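Local coordinates for PGRP domain of peptidoglycan recognition protein 3 (Branchiostoma belcheri tsingtauense, PDB 4ZXM) that probably hydrolyses the amide bond between N-acetylmuramic acid and L-alanine in bacterial peptidoglycan, as an amidase of the peptidoglycan recognition protein family, at residues Ile121-Gly126 with Leu243-Ile248. Residues are numbered along the deposited sequence; the frame is centred on the assembly and turned at random.
Sequences IHHSAG and LLYDDI
Strand residues Ile-121 to His-123 run nearly antiparallel to the short helix 243-247, with the two axes 9.5 Å apart at closest approach and 165° between their directions. In this PGRP amidase fold, strand 116-123 lies inside a mixed sheet, between strands 187-192 and 226-230, and the helix near the C-terminus packs against one face of it. Ile-121 and His-123 turn toward the helix. His-122 turns to the other side, where its ring meets those of Tyr-157, His-179 and His-231. His-122 and His-231 are placed as the zinc-binding histidines are in related amidases, so this side is probably the active site.

Ile-121 packs against Leu-244 and Ile-248, and the ring of Tyr-245 completes the join. The side chains of Ile-121 and Ile-248 pass each other running opposite ways, with CD1 of Ile-121 3.6 Å from CG2 of Ile-248. CG of Leu-244 lies anti to the backbone N, and its branch CD2 meets CG2 of Ile-121 and the carbonyl O of His-122. CD2 of Leu-244 also lies 3.8 Å from CB of His-123. Phe-192 and Trp-251 extend this apolar layer.

Tyr-245 reaches across to the strand with its ring. The ring edge points toward the face of His-123 in an offset edge-to-face pair, centroids 5.6 Å apart and planes at 79°. ND1 of His-123 donates a weak, bent bond to OH of Tyr-245 over 3.4 Å, with an N-H...O angle of 134°. A phenylalanine here would probably leave ND1 of His-123 without this partner. Lower on the same ring, CE1 of Tyr-245 meets the carbonyl O of Ile-121 at 3.3 Å, with the oxygen at the ring edge and near its plane.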
loop_
_atom_site.group_PDB
_atom_site.type_symbol
_atom_site.label_atom_id
_atom_site.label_comp_id
_atom_site.label_asym_id
_atom_site.label_seq_id
_atom_site.Cartn_x
_atom_site.Cartn_y
_atom_site.Cartn_z
ATOM N N ILE A 121 5.570 -3.475 2.144
ATOM C CA ILE A 121 4.673 -3.949 1.104
ATOM C C ILE A 121 3.759 -5.039 1.630
ATOM O O ILE A 121 4.199 -5.979 2.282
ATOM C CB ILE A 121 5.457 -4.399 -0.124
ATOM C CG1 ILE A 121 6.039 -3.152 -0.787
ATOM C CG2 ILE A 121 4.560 -5.148 -1.104
ATOM C CD1 ILE A 121 7.088 -3.466 -1.811
ATOM N N HIS A 122 2.473 -4.871 1.347
ATOM C CA HIS A 122 1.428 -5.779 1.797
ATOM C C HIS A 122 0.714 -6.349 0.588
ATOM O O HIS A 122 0.980 -5.955 -0.545
ATOM C CB HIS A 122 0.394 -5.021 2.622
ATOM C CG HIS A 122 0.948 -4.396 3.854
ATOM N ND1 HIS A 122 0.886 -5.010 5.086
ATOM C CD2 HIS A 122 1.572 -3.213 4.049
ATOM C CE1 HIS A 122 1.458 -4.233 5.988
ATOM N NE2 HIS A 122 1.877 -3.134 5.386
ATOM N N HIS A 123 -0.202 -7.270 0.850
ATOM C CA HIS A 123 -1.190 -7.688 -0.135
ATOM C C HIS A 123 -2.515 -7.890 0.590
ATOM O O HIS A 123 -2.545 -8.208 1.777
ATOM C CB HIS A 123 -0.733 -8.930 -0.920
ATOM C CG HIS A 123 -0.902 -10.234 -0.196
ATOM N ND1 HIS A 123 -0.481 -10.440 1.103
ATOM C CD2 HIS A 123 -1.400 -11.420 -0.617
ATOM C CE1 HIS A 123 -0.747 -11.684 1.460
ATOM N NE2 HIS A 123 -1.302 -12.301 0.433
ATOM N N SER A 124 -3.611 -7.662 -0.121
ATOM C CA SER A 124 -4.933 -7.724 0.474
ATOM C C SER A 124 -5.324 -9.156 0.824
ATOM O O SER A 124 -6.241 -9.372 1.612
ATOM C CB SER A 124 -5.960 -7.121 -0.481
ATOM O OG SER A 124 -5.974 -7.811 -1.717
ATOM N N ALA A 125 -4.630 -10.133 0.236
ATOM C CA ALA A 125 -4.986 -11.540 0.381
ATOM C C ALA A 125 -6.459 -11.702 -0.003
ATOM O O ALA A 125 -7.233 -12.358 0.685
ATOM C CB ALA A 125 -4.719 -12.020 1.803
ATOM N N GLY A 126 -6.829 -11.070 -1.111
ATOM C CA GLY A 126 -8.210 -11.004 -1.548
ATOM C C GLY A 126 -8.282 -10.955 -3.056
ATOM O O GLY A 126 -7.368 -11.416 -3.740
ATOM N N LEU A 243 4.389 -15.097 -4.206
ATOM C CA LEU A 243 5.111 -14.628 -5.393
ATOM C C LEU A 243 5.404 -13.128 -5.410
ATOM O O LEU A 243 6.399 -12.702 -6.003
ATOM C CB LEU A 243 4.337 -15.005 -6.659
ATOM C CG LEU A 243 4.330 -16.494 -6.993
ATOM C CD1 LEU A 243 3.327 -16.786 -8.094
ATOM C CD2 LEU A 243 5.719 -16.940 -7.408
ATOM N N LEU A 244 4.532 -12.335 -4.792
ATOM C CA LEU A 244 4.778 -10.904 -4.638
ATOM C C LEU A 244 6.037 -10.694 -3.811
ATOM O O LEU A 244 6.968 -10.005 -4.228
ATOM C CB LEU A 244 3.592 -10.211 -3.960
ATOM C CG LEU A 244 3.798 -8.798 -3.386
ATOM C CD1 LEU A 244 4.243 -7.817 -4.464
ATOM C CD2 LEU A 244 2.534 -8.303 -2.700
ATOM N N TYR A 245 6.066 -11.312 -2.640
ATOM C CA TYR A 245 7.169 -11.122 -1.719
ATOM C C TYR A 245 8.496 -11.724 -2.182
ATOM O O TYR A 245 9.548 -11.364 -1.661
ATOM C CB TYR A 245 6.812 -11.691 -0.369
ATOM C CG TYR A 245 5.640 -11.015 0.333
ATOM C CD1 TYR A 245 5.550 -9.628 0.439
ATOM C CD2 TYR A 245 4.636 -11.778 0.930
ATOM C CE1 TYR A 245 4.481 -9.029 1.089
ATOM C CE2 TYR A 245 3.571 -11.188 1.586
ATOM C CZ TYR A 245 3.495 -9.814 1.661
ATOM O OH TYR A 245 2.436 -9.231 2.310
ATOM N N ASP A 246 8.447 -12.649 -3.137
ATOM C CA ASP A 246 9.658 -13.095 -3.825
ATOM C C ASP A 246 10.200 -11.972 -4.684
ATOM O O ASP A 246 11.403 -11.740 -4.729
ATOM C CB ASP A 246 9.369 -14.295 -4.730
ATOM C CG ASP A 246 8.991 -15.548 -3.952
ATOM O OD1 ASP A 246 9.316 -15.634 -2.743
ATOM O OD2 ASP A 246 8.368 -16.452 -4.561
ATOM N N ASP A 247 9.296 -11.283 -5.370
ATOM C CA ASP A 247 9.672 -10.239 -6.305
ATOM C C ASP A 247 10.346 -9.059 -5.627
ATOM O O ASP A 247 11.348 -8.551 -6.124
ATOM C CB ASP A 247 8.455 -9.737 -7.077
ATOM C CG ASP A 247 8.843 -9.033 -8.357
ATOM O OD1 ASP A 247 9.076 -9.731 -9.367
ATOM O OD2 ASP A 247 8.929 -7.786 -8.358
ATOM N N ILE A 248 9.816 -8.632 -4.487
ATOM C CA ILE A 248 10.339 -7.423 -3.847
ATOM C C ILE A 248 11.795 -7.565 -3.400
ATOM O O ILE A 248 12.430 -6.570 -3.049
ATOM C CB ILE A 248 9.468 -6.917 -2.673
ATOM C CG1 ILE A 248 9.524 -7.878 -1.489
ATOM C CG2 ILE A 248 8.040 -6.678 -3.142
ATOM C CD1 ILE A 248 8.790 -7.367 -0.272
#